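Local coordinates for protein 3-ketosteroid-delta4-5alpha-dehydrogenase (Rhodococcus jostii, PDB 4AT2) that probably catalyses the FAD-dependent desaturation of 3-keto-5alpha-steroids to 3-keto-delta4-steroids in bacterial steroid catabolism, and binds 4-androstene-3,17-dione, at residues A[324-329]-A[356-361]; A[49-54]-A[206-211]; A[122-127]-A[452-457]. All coordinates share one frame; numbering follows the deposited sequence.

Overall arrangement
From the N terminus, residues 49-54 come first, at the FAD diphosphate. Residues 122-127 form the start of helix 122-130. Residues 206-211, in helix 202-214, then close interaction 2 after 151 intervening residues. Interaction 1 follows: residues 356-361 return to pair with 324-329 after 26 residues that include helix 340-350. Residues 452-457 close interaction 3 last. Interactions 2 and 3 therefore cross along the chain, while interaction 1 lies wholly within the long span of interaction 3. Interactions 2 and 3 lie nearer each other, their centres about 22 Å apart. Interaction 1 joins the outermost strand 324-326 to its inner neighbour 356-360 in a separate antiparallel sheet, its centre about 43 Å from that of interaction 2.

Interaction 1: residues A[324-329]-A[356-361]; sequences ILVNGR and FLIIDE
Strands 324-326 and 356-360 run antiparallel, with their short axes 4.7 Å apart at closest approach and their directions at 145°. They form one edge of a four-stranded antiparallel sheet, in which 324-326 is an outermost strand of this chain and 356-360 continues to strand 435-439. Ile324 pairs with Ile358 and Val326 with Phe356 as hydrogen-bonded pairs. Leu325 faces Leu357 as the non-hydrogen-bonded pair between them. Each hydrogen-bonded pair is closed by two backbone bonds. The bond from Ile358 N to Ile324 O is nearly straight, 171° at the hydrogen and 2.8 Å long.

Ile324, Val326, Phe356 and Ile358 project from one face of the sheet. Val326 CG2 sits between its own backbone N and carbonyl carbon, and from there it packs 3.8 Å from Ile358 CG1. These two side chains meet at about a right angle, a diagonal contact between the two hydrogen-bonded pairs. Ile324 crosses Ile358 at a slant, with CG1 against CB at 3.8 Å. Helix 401-413 covers this face: Thr405 touches both Ile324 and Val326, and Leu402 touches Ile358.

The leucines occupy the other face. Leu357 CG is anti to the backbone N (chi1 -176°), which brings CD1 back toward the neighbouring strand. Leu357 CD1 lies 3.9 Å from Leu325 CD2 and also touches Ile324 O.

After Val326, Asn327 forms an Asx turn: its OD1 accepts from Arg329 N, with the donor well above the carbonyl plane. Its ND2 bonds to Gln351. The Phe356 ring lies beside this turn and presents its edge to it, with Asn327 O in the ring plane, 3.7 Å from CD2.

Interaction 2: residues A[49-54]-A[206-211]; sequences YGIAGV and KPLVET. With FAD (flavin-adenine dinucleotide), chain D.
Tyr49, Ile51 and Val54 reach across to Leu208 and Val209, joining the nucleotide-binding turn of a Rossmann-type fold to helix 202-214. Gly50 and Gly53 fit the GxGxxG pattern that links strand 45-47 to helix 51-62. The interface between the segments is buried, and no hydrogen bond crosses it.

Val54 points toward helix 202-214, and its side chain stands at about a right angle to that of Leu208. CG1 lies between the backbone N and the carbonyl carbon (chi1 71°) and packs against Leu208 CB at 3.8 Å. CG2 is turned to the backbone of the other helix, 3.6 Å from Leu208 O. Ile51 reaches Leu208 with the end of its chain: its CD1 lies 3.5 Å from Leu208 CD1, a close methyl contact. Leu208 CD1 thus touches both Ile51 and Val54.

Tyr49 extends its ring to the Val209 methyls. Its CE1 lies 3.9 Å from Val209 CG2, and its OH lies 3.7 Å from Val209 CG1. The ring also turns its edge to Val54 CB, so tyrosine and both valines pack as a group. Trp76 joins them, meeting the Tyr49 ring and touching Val209.

The turn also meets the cofactor. Gly50 is the N-cap of helix 51-62, and a side chain there would run into FAD O5B. Ile51 divides its branches: while CD1 packs on Leu208, its CG2 lies 3.5 Å from FAD O2P. The same phosphate oxygen accepts a long but almost straight bond from Ala52 N, 3.3 Å and 173°.

Interaction 3: residues A[122-127]-A[452-457]; sequences EEKITD and LRTTVN
Lys124 reaches Thr454 of the loop 452-457 with its polar end, while Asp127 packs on Val456. The Lys124 chain leaves extended, with CG anti to the backbone N (chi1 -165°), then bends at chi3 and chi4. The bends carry NZ to Thr454, 2.8 Å from OG1, and NZ makes a weak bond to Thr454 O. Two waters extend this grip: one accepts from NZ and from Thr454 N, and another accepts from NZ and donates to Thr455 O. Ser479 O is a further acceptor for NZ, and Lys124 makes a cation-pi contact with Tyr498.

Val456 CG1 packs 3.8 Å from Asp127 CB and 4.0 Å from Glu123 CD. Asp127 also holds CG anti to its backbone N (chi1 176°), which places the carboxylate beside Val456. Its OD2 lies 3.6 Å from Val456 CB, bonds to Tyr498 and forms a salt bridge with Arg501. Replacing Asp127 by an alanine is likely to deprive Tyr498 and Arg501 of this acceptor and leave a gap where the carboxylate lay.

Arg501 also binds Val456 O, so helix 490-507 fastens both segments. The contact thus sets helix 122-130 against helix 490-507 and the loop between strands 444-452 and 459-461.

Interaction 1: residues A[324-329]-A[356-361]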
loop_
_atom_site.group_PDB
_atom_site.type_symbol
_atom_site.label_atom_id
_atom_site.label_comp_id
_atom_site.label_asym_id
_atom_site.label_seq_id
_atom_site.Cartn_x
_atom_site.Cartn_y
_atom_site.Cartn_z
ATOM N N ILE A 324 -7.071 25.744 -12.442
ATOM C CA ILE A 324 -7.373 24.318 -12.512
ATOM C C ILE A 324 -6.095 23.503 -12.558
ATOM O O ILE A 324 -5.122 23.874 -13.232
ATOM C CB ILE A 324 -8.295 23.954 -13.693
ATOM C CG1 ILE A 324 -7.692 24.380 -15.043
ATOM C CG2 ILE A 324 -9.649 24.619 -13.491
ATOM C CD1 ILE A 324 -8.382 23.734 -16.233
ATOM N N LEU A 325 -6.096 22.400 -11.818
ATOM C CA LEU A 325 -4.987 21.460 -11.888
ATOM C C LEU A 325 -5.245 20.465 -13.004
ATOM O O LEU A 325 -6.333 19.911 -13.105
ATOM C CB LEU A 325 -4.823 20.709 -10.563
ATOM C CG LEU A 325 -4.207 21.524 -9.430
ATOM C CD1 LEU A 325 -4.392 20.787 -8.115
ATOM C CD2 LEU A 325 -2.733 21.854 -9.687
ATOM N N VAL A 326 -4.249 20.261 -13.855
ATOM C CA VAL A 326 -4.354 19.220 -14.867
ATOM C C VAL A 326 -3.211 18.235 -14.724
ATOM O O VAL A 326 -2.136 18.593 -14.251
ATOM C CB VAL A 326 -4.446 19.777 -16.313
ATOM C CG1 VAL A 326 -5.706 20.630 -16.463
ATOM C CG2 VAL A 326 -3.178 20.530 -16.719
ATOM N N ASN A 327 -3.455 16.984 -15.108
ATOM C CA ASN A 327 -2.406 15.975 -15.087
ATOM C C ASN A 327 -1.531 16.034 -16.351
ATOM O O ASN A 327 -1.620 16.989 -17.134
ATOM C CB ASN A 327 -3.040 14.593 -14.855
ATOM C CG ASN A 327 -3.950 14.161 -15.990
ATOM O OD1 ASN A 327 -3.930 14.729 -17.088
ATOM N ND2 ASN A 327 -4.749 13.127 -15.734
ATOM N N GLY A 328 -0.685 15.025 -16.551
ATOM C CA GLY A 328 0.208 14.995 -17.704
ATOM C C GLY A 328 -0.502 14.834 -19.039
ATOM O O GLY A 328 0.101 15.057 -20.098
ATOM N N ARG A 329 -1.781 14.451 -18.993
ATOM C CA ARG A 329 -2.620 14.366 -20.192
ATOM C C ARG A 329 -3.509 15.609 -20.360
ATOM O O ARG A 329 -4.408 15.630 -21.203
ATOM C CB ARG A 329 -3.497 13.100 -20.149
ATOM C CG ARG A 329 -2.710 11.790 -20.073
ATOM C CD ARG A 329 -3.630 10.570 -20.136
ATOM N NE ARG A 329 -4.460 10.428 -18.950
ATOM C CZ ARG A 329 -4.095 9.818 -17.829
ATOM N NH1 ARG A 329 -2.894 9.256 -17.722
ATOM N NH2 ARG A 329 -4.949 9.752 -16.819
ATOM N N PHE A 356 0.022 20.281 -13.417
ATOM C CA PHE A 356 0.254 21.660 -13.814
ATOM C C PHE A 356 -0.910 22.476 -13.318
ATOM O O PHE A 356 -2.045 21.991 -13.330
ATOM C CB PHE A 356 0.295 21.796 -15.345
ATOM C CG PHE A 356 1.285 20.893 -16.019
ATOM C CD1 PHE A 356 2.609 21.284 -16.175
ATOM C CD2 PHE A 356 0.886 19.653 -16.511
ATOM C CE1 PHE A 356 3.519 20.452 -16.808
ATOM C CE2 PHE A 356 1.795 18.813 -17.145
ATOM C CZ PHE A 356 3.113 19.224 -17.305
ATOM N N LEU A 357 -0.645 23.708 -12.886
ATOM C CA LEU A 357 -1.731 24.634 -12.564
ATOM C C LEU A 357 -1.938 25.578 -13.739
ATOM O O LEU A 357 -1.028 26.326 -14.123
ATOM C CB LEU A 357 -1.458 25.428 -11.260
ATOM C CG LEU A 357 -2.632 26.338 -10.849
ATOM C CD1 LEU A 357 -3.807 25.505 -10.338
ATOM C CD2 LEU A 357 -2.213 27.371 -9.806
ATOM N N ILE A 358 -3.142 25.524 -14.305
ATOM C CA ILE A 358 -3.533 26.411 -15.404
ATOM C C ILE A 358 -4.322 27.553 -14.771
ATOM O O ILE A 358 -5.309 27.320 -14.063
ATOM C CB ILE A 358 -4.403 25.682 -16.455
ATOM C CG1 ILE A 358 -3.789 24.318 -16.836
ATOM C CG2 ILE A 358 -4.629 26.591 -17.663
ATOM C CD1 ILE A 358 -2.396 24.405 -17.451
ATOM N N ILE A 359 -3.864 28.780 -14.988
ATOM C CA ILE A 359 -4.439 29.922 -14.279
ATOM C C ILE A 359 -4.305 31.179 -15.120
ATOM O O ILE A 359 -3.249 31.400 -15.750
ATOM C CB ILE A 359 -3.768 30.073 -12.881
ATOM C CG1 ILE A 359 -4.457 31.162 -12.039
ATOM C CG2 ILE A 359 -2.250 30.263 -13.014
ATOM C CD1 ILE A 359 -4.104 31.109 -10.555
ATOM N N ASP A 360 -5.366 31.988 -15.178
ATOM C CA ASP A 360 -5.256 33.229 -15.936
ATOM C C ASP A 360 -4.471 34.268 -15.142
ATOM O O ASP A 360 -4.303 34.158 -13.921
ATOM C CB ASP A 360 -6.595 33.743 -16.513
ATOM C CG ASP A 360 -7.617 34.128 -15.456
ATOM O OD1 ASP A 360 -7.276 34.799 -14.471
ATOM O OD2 ASP A 360 -8.797 33.797 -15.655
ATOM N N GLU A 361 -3.936 35.248 -15.856
ATOM C CA GLU A 361 -3.014 36.196 -15.253
ATOM C C GLU A 361 -3.665 36.958 -14.096
ATOM O O GLU A 361 -3.060 37.098 -13.035
ATOM C CB GLU A 361 -2.481 37.118 -16.352
ATOM C CG GLU A 361 -1.826 38.426 -15.955
ATOM C CD GLU A 361 -1.369 39.158 -17.205
ATOM O OE1 GLU A 361 -0.405 38.682 -17.846
ATOM O OE2 GLU A 361 -2.012 40.157 -17.590
#

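Interaction 2: residues A[49-54]-A[206-211]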
loop_
_atom_site.group_PDB
_atom_site.type_symbol
_atom_site.label_atom_id
_atom_site.label_comp_id
_atom_site.label_asym_id
_atom_site.label_seq_id
_atom_site.Cartn_x
_atom_site.Cartn_y
_atom_site.Cartn_z
ATOM N N TYR A 49 10.458 11.346 23.671
ATOM C CA TYR A 49 9.882 12.503 24.352
ATOM C C TYR A 49 9.251 13.488 23.359
ATOM O O TYR A 49 9.600 14.679 23.329
ATOM C CB TYR A 49 10.963 13.198 25.187
ATOM C CG TYR A 49 10.477 13.957 26.404
ATOM C CD1 TYR A 49 9.136 14.349 26.537
ATOM C CD2 TYR A 49 11.371 14.320 27.410
ATOM C CE1 TYR A 49 8.703 15.051 27.650
ATOM C CE2 TYR A 49 10.947 15.023 28.524
ATOM C CZ TYR A 49 9.616 15.388 28.637
ATOM O OH TYR A 49 9.190 16.093 29.739
ATOM N N GLY A 50 8.337 12.977 22.544
ATOM C CA GLY A 50 7.531 13.806 21.642
ATOM C C GLY A 50 6.110 13.842 22.165
ATOM O O GLY A 50 5.886 13.687 23.361
ATOM N N ILE A 51 5.136 14.024 21.278
ATOM C CA ILE A 51 3.753 14.204 21.737
ATOM C C ILE A 51 3.180 12.973 22.435
ATOM O O ILE A 51 2.560 13.089 23.496
ATOM C CB ILE A 51 2.794 14.702 20.614
ATOM C CG1 ILE A 51 1.404 14.991 21.186
ATOM C CG2 ILE A 51 2.680 13.699 19.474
ATOM C CD1 ILE A 51 1.435 16.034 22.293
ATOM N N ALA A 52 3.395 11.796 21.845
ATOM C CA ALA A 52 2.854 10.566 22.402
ATOM C C ALA A 52 3.498 10.299 23.753
ATOM O O ALA A 52 2.820 9.941 24.713
ATOM C CB ALA A 52 3.106 9.402 21.467
ATOM N N GLY A 53 4.812 10.494 23.813
ATOM C CA GLY A 53 5.560 10.235 25.039
ATOM C C GLY A 53 5.162 11.135 26.187
ATOM O O GLY A 53 4.948 10.655 27.308
ATOM N N VAL A 54 5.039 12.438 25.922
ATOM C CA VAL A 54 4.711 13.369 27.014
ATOM C C VAL A 54 3.289 13.124 27.532
ATOM O O VAL A 54 3.065 13.135 28.749
ATOM C CB VAL A 54 4.992 14.848 26.661
ATOM C CG1 VAL A 54 4.004 15.381 25.630
ATOM C CG2 VAL A 54 5.008 15.704 27.931
ATOM N N LYS A 206 5.212 22.400 24.918
ATOM C CA LYS A 206 5.733 23.126 26.083
ATOM C C LYS A 206 4.826 23.019 27.326
ATOM O O LYS A 206 5.310 22.619 28.389
ATOM C CB LYS A 206 6.049 24.588 25.721
ATOM C CG LYS A 206 6.643 25.400 26.861
ATOM C CD LYS A 206 6.950 26.808 26.380
ATOM C CE LYS A 206 7.790 27.579 27.385
ATOM N NZ LYS A 206 6.944 28.490 28.200
ATOM N N PRO A 207 3.518 23.353 27.202
ATOM C CA PRO A 207 2.645 23.191 28.382
ATOM C C PRO A 207 2.546 21.750 28.899
ATOM O O PRO A 207 2.437 21.542 30.107
ATOM C CB PRO A 207 1.266 23.659 27.890
ATOM C CG PRO A 207 1.525 24.443 26.652
ATOM C CD PRO A 207 2.787 23.908 26.045
ATOM N N LEU A 208 2.586 20.772 27.997
ATOM C CA LEU A 208 2.537 19.360 28.401
ATOM C C LEU A 208 3.810 18.962 29.153
ATOM O O LEU A 208 3.753 18.253 30.162
ATOM C CB LEU A 208 2.297 18.447 27.188
ATOM C CG LEU A 208 0.956 18.629 26.451
ATOM C CD1 LEU A 208 0.763 17.553 25.389
ATOM C CD2 LEU A 208 -0.230 18.598 27.394
ATOM N N VAL A 209 4.953 19.445 28.675
ATOM C CA VAL A 209 6.227 19.188 29.342
ATOM C C VAL A 209 6.226 19.807 30.745
ATOM O O VAL A 209 6.606 19.150 31.718
ATOM C CB VAL A 209 7.424 19.674 28.490
ATOM C CG1 VAL A 209 8.710 19.697 29.311
ATOM C CG2 VAL A 209 7.590 18.768 27.274
ATOM N N GLU A 210 5.765 21.053 30.844
ATOM C CA GLU A 210 5.616 21.721 32.142
ATOM C C GLU A 210 4.740 20.898 33.086
ATOM O O GLU A 210 5.074 20.720 34.256
ATOM C CB GLU A 210 5.008 23.112 31.964
ATOM C CG GLU A 210 5.902 24.104 31.237
ATOM C CD GLU A 210 5.237 25.458 31.053
ATOM O OE1 GLU A 210 4.002 25.517 30.848
ATOM O OE2 GLU A 210 5.952 26.475 31.115
ATOM N N THR A 211 3.633 20.378 32.557
ATOM C CA THR A 211 2.709 19.550 33.321
ATOM C C THR A 211 3.415 18.286 33.816
ATOM O O THR A 211 3.348 17.948 34.998
ATOM C CB THR A 211 1.461 19.188 32.478
ATOM O OG1 THR A 211 0.774 20.392 32.109
ATOM C CG2 THR A 211 0.508 18.286 33.258
HETATM P PA FAD D . 8.024 12.736 17.785
HETATM O O1A FAD D . 7.258 13.930 18.199
HETATM O O2A FAD D . 9.022 12.869 16.713
HETATM O O5B FAD D . 8.745 12.140 19.086
HETATM C C5B FAD D . 9.521 10.941 19.012
HETATM C C4B FAD D . 10.745 11.094 19.933
HETATM O O4B FAD D . 11.381 9.798 19.935
HETATM C C3B FAD D . 11.746 12.081 19.320
HETATM O O3B FAD D . 12.102 13.076 20.313
HETATM C C2B FAD D . 12.937 11.201 18.924
HETATM O O2B FAD D . 14.186 11.925 19.083
HETATM C C1B FAD D . 12.822 10.049 19.920
HETATM N N9A FAD D . 13.471 8.797 19.472
HETATM C C8A FAD D . 13.596 8.311 18.231
HETATM N N7A FAD D . 14.242 7.149 18.302
HETATM C C5A FAD D . 14.513 6.895 19.597
HETATM C C6A FAD D . 15.138 5.884 20.250
HETATM N N6A FAD D . 15.617 4.858 19.546
HETATM N N1A FAD D . 15.283 5.885 21.586
HETATM C C2A FAD D . 14.778 6.934 22.340
HETATM N N3A FAD D . 14.142 7.970 21.662
HETATM C C4A FAD D . 14.029 7.922 20.309
HETATM N N1 FAD D . 1.072 16.446 12.293
HETATM C C2 FAD D . -0.091 16.972 12.826
HETATM O O2 FAD D . -0.931 16.213 13.290
HETATM N N3 FAD D . -0.300 18.359 12.836
HETATM C C4 FAD D . 0.646 19.217 12.273
HETATM O O4 FAD D . 0.422 20.430 12.286
HETATM C C4X FAD D . 1.820 18.683 11.728
HETATM N N5 FAD D . 2.750 19.485 11.152
HETATM C C5X FAD D . 3.748 18.933 10.434
HETATM C C6 FAD D . 4.561 19.735 9.627
HETATM C C7 FAD D . 5.610 19.176 8.892
HETATM C C7M FAD D . 6.397 20.033 8.096
HETATM C C8 FAD D . 5.845 17.787 8.952
HETATM C C8M FAD D . 6.889 17.158 8.242
HETATM C C9 FAD D . 5.038 16.991 9.768
HETATM C C9A FAD D . 3.975 17.554 10.491
HETATM N N10 FAD D . 3.166 16.783 11.258
HETATM C C10 FAD D . 2.030 17.303 11.741
HETATM C "C1'" FAD D . 3.522 15.396 11.657
HETATM C "C2'" FAD D . 3.914 15.367 13.142
HETATM O "O2'" FAD D . 4.921 16.367 13.312
HETATM C "C3'" FAD D . 4.475 13.993 13.541
HETATM O "O3'" FAD D . 3.819 12.920 12.843
HETATM C "C4'" FAD D . 4.323 13.794 15.058
HETATM O "O4'" FAD D . 4.987 14.881 15.720
HETATM C "C5'" FAD D . 4.955 12.471 15.496
HETATM O "O5'" FAD D . 4.712 12.297 16.906
HETATM P P FAD D . 5.523 11.173 17.730
HETATM O O1P FAD D . 5.286 9.845 17.155
HETATM O O2P FAD D . 5.266 11.420 19.188
HETATM O O3P FAD D . 7.063 11.501 17.307
#

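Interaction 3: residues A[122-127]-A[452-457]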
loop_
_atom_site.group_PDB
_atom_site.type_symbol
_atom_site.label_atom_id
_atom_site.label_comp_id
_atom_site.label_asym_id
_atom_site.label_seq_id
_atom_site.Cartn_x
_atom_site.Cartn_y
_atom_site.Cartn_z
ATOM N N GLU A 122 -12.420 1.142 12.328
ATOM C CA GLU A 122 -13.668 1.748 12.776
ATOM C C GLU A 122 -13.734 1.859 14.304
ATOM O O GLU A 122 -14.176 2.879 14.846
ATOM C CB GLU A 122 -14.891 1.003 12.228
ATOM C CG GLU A 122 -16.180 1.789 12.444
ATOM C CD GLU A 122 -17.428 1.080 11.955
ATOM O OE1 GLU A 122 -17.321 0.033 11.271
ATOM O OE2 GLU A 122 -18.526 1.584 12.266
ATOM N N GLU A 123 -13.285 0.819 14.995
ATOM C CA GLU A 123 -13.262 0.855 16.456
ATOM C C GLU A 123 -12.430 2.034 16.957
ATOM O O GLU A 123 -12.868 2.775 17.838
ATOM C CB GLU A 123 -12.727 -0.460 17.044
ATOM C CG GLU A 123 -12.753 -0.492 18.568
ATOM C CD GLU A 123 -11.912 -1.611 19.179
ATOM O OE1 GLU A 123 -11.056 -2.202 18.502
ATOM O OE2 GLU A 123 -12.097 -1.895 20.374
ATOM N N LYS A 124 -11.225 2.191 16.407
ATOM C CA LYS A 124 -10.324 3.256 16.854
ATOM C C LYS A 124 -10.882 4.636 16.530
ATOM O O LYS A 124 -10.898 5.512 17.384
ATOM C CB LYS A 124 -8.915 3.097 16.262
ATOM C CG LYS A 124 -7.872 3.956 16.970
ATOM C CD LYS A 124 -6.457 3.767 16.419
ATOM C CE LYS A 124 -6.012 2.322 16.598
ATOM N NZ LYS A 124 -4.643 2.188 17.151
ATOM N N ILE A 125 -11.341 4.828 15.294
ATOM C CA ILE A 125 -11.918 6.117 14.915
ATOM C C ILE A 125 -13.140 6.465 15.769
ATOM O O ILE A 125 -13.255 7.599 16.240
ATOM C CB ILE A 125 -12.177 6.212 13.400
ATOM C CG1 ILE A 125 -10.820 6.390 12.687
ATOM C CG2 ILE A 125 -13.115 7.370 13.077
ATOM C CD1 ILE A 125 -10.879 6.329 11.173
ATOM N N THR A 126 -14.016 5.487 16.003
ATOM C CA THR A 126 -15.210 5.705 16.843
ATOM C C THR A 126 -14.796 6.183 18.237
ATOM O O THR A 126 -15.303 7.196 18.749
ATOM C CB THR A 126 -16.102 4.443 16.922
ATOM O OG1 THR A 126 -16.461 4.045 15.597
ATOM C CG2 THR A 126 -17.395 4.722 17.697
ATOM N N ASP A 127 -13.840 5.465 18.816
ATOM C CA ASP A 127 -13.290 5.781 20.123
ATOM C C ASP A 127 -12.669 7.193 20.166
ATOM O O ASP A 127 -12.927 7.969 21.081
ATOM C CB ASP A 127 -12.256 4.704 20.467
ATOM C CG ASP A 127 -11.548 4.965 21.760
ATOM O OD1 ASP A 127 -12.201 4.892 22.817
ATOM O OD2 ASP A 127 -10.329 5.200 21.720
ATOM N N LEU A 452 2.881 -0.215 14.199
ATOM C CA LEU A 452 2.367 -1.248 15.082
ATOM C C LEU A 452 0.854 -1.187 15.234
ATOM O O LEU A 452 0.262 -0.105 15.290
ATOM C CB LEU A 452 3.025 -1.125 16.453
ATOM C CG LEU A 452 4.546 -1.346 16.465
ATOM C CD1 LEU A 452 5.113 -0.863 17.800
ATOM C CD2 LEU A 452 4.927 -2.801 16.178
ATOM N N ARG A 453 0.242 -2.362 15.328
ATOM C CA ARG A 453 -1.180 -2.482 15.577
ATOM C C ARG A 453 -1.405 -2.393 17.094
ATOM O O ARG A 453 -0.783 -3.140 17.868
ATOM C CB ARG A 453 -1.676 -3.830 15.036
ATOM C CG ARG A 453 -3.157 -4.086 15.262
ATOM C CD ARG A 453 -4.020 -3.366 14.250
ATOM N NE ARG A 453 -5.423 -3.767 14.369
ATOM C CZ ARG A 453 -6.047 -4.608 13.539
ATOM N NH1 ARG A 453 -5.409 -5.150 12.495
ATOM N NH2 ARG A 453 -7.330 -4.896 13.747
ATOM N N THR A 454 -2.286 -1.483 17.505
ATOM C CA THR A 454 -2.573 -1.286 18.926
ATOM C C THR A 454 -4.075 -1.260 19.193
ATOM O O THR A 454 -4.877 -0.926 18.310
ATOM C CB THR A 454 -1.994 0.040 19.475
ATOM O OG1 THR A 454 -2.555 1.140 18.745
ATOM C CG2 THR A 454 -0.446 0.086 19.407
ATOM N N THR A 455 -4.442 -1.583 20.431
ATOM C CA THR A 455 -5.826 -1.494 20.885
ATOM C C THR A 455 -6.181 -0.040 21.197
ATOM O O THR A 455 -5.311 0.836 21.194
ATOM C CB THR A 455 -6.050 -2.288 22.175
ATOM O OG1 THR A 455 -5.312 -1.665 23.237
ATOM C CG2 THR A 455 -5.625 -3.758 22.026
ATOM N N VAL A 456 -7.453 0.226 21.509
ATOM C CA VAL A 456 -7.845 1.582 21.931
ATOM C C VAL A 456 -7.224 1.976 23.273
ATOM O O VAL A 456 -7.211 3.150 23.648
ATOM C CB VAL A 456 -9.376 1.771 21.966
ATOM C CG1 VAL A 456 -9.936 1.634 20.557
ATOM C CG2 VAL A 456 -10.031 0.765 22.910
ATOM N N ASN A 457 -6.693 0.985 23.982
ATOM C CA ASN A 457 -5.954 1.225 25.220
ATOM C C ASN A 457 -4.435 1.251 25.006
ATOM O O ASN A 457 -3.654 1.254 25.971
ATOM C CB ASN A 457 -6.354 0.207 26.289
ATOM C CG ASN A 457 -7.769 0.431 26.797
ATOM O OD1 ASN A 457 -8.624 -0.462 26.718
ATOM N ND2 ASN A 457 -8.035 1.628 27.287
HETATM O O HOH W 1 -9.137 -2.026 20.839
HETATM O O HOH W 2 -3.405 0.075 15.362
HETATM O O HOH W 3 -4.740 3.143 19.647
#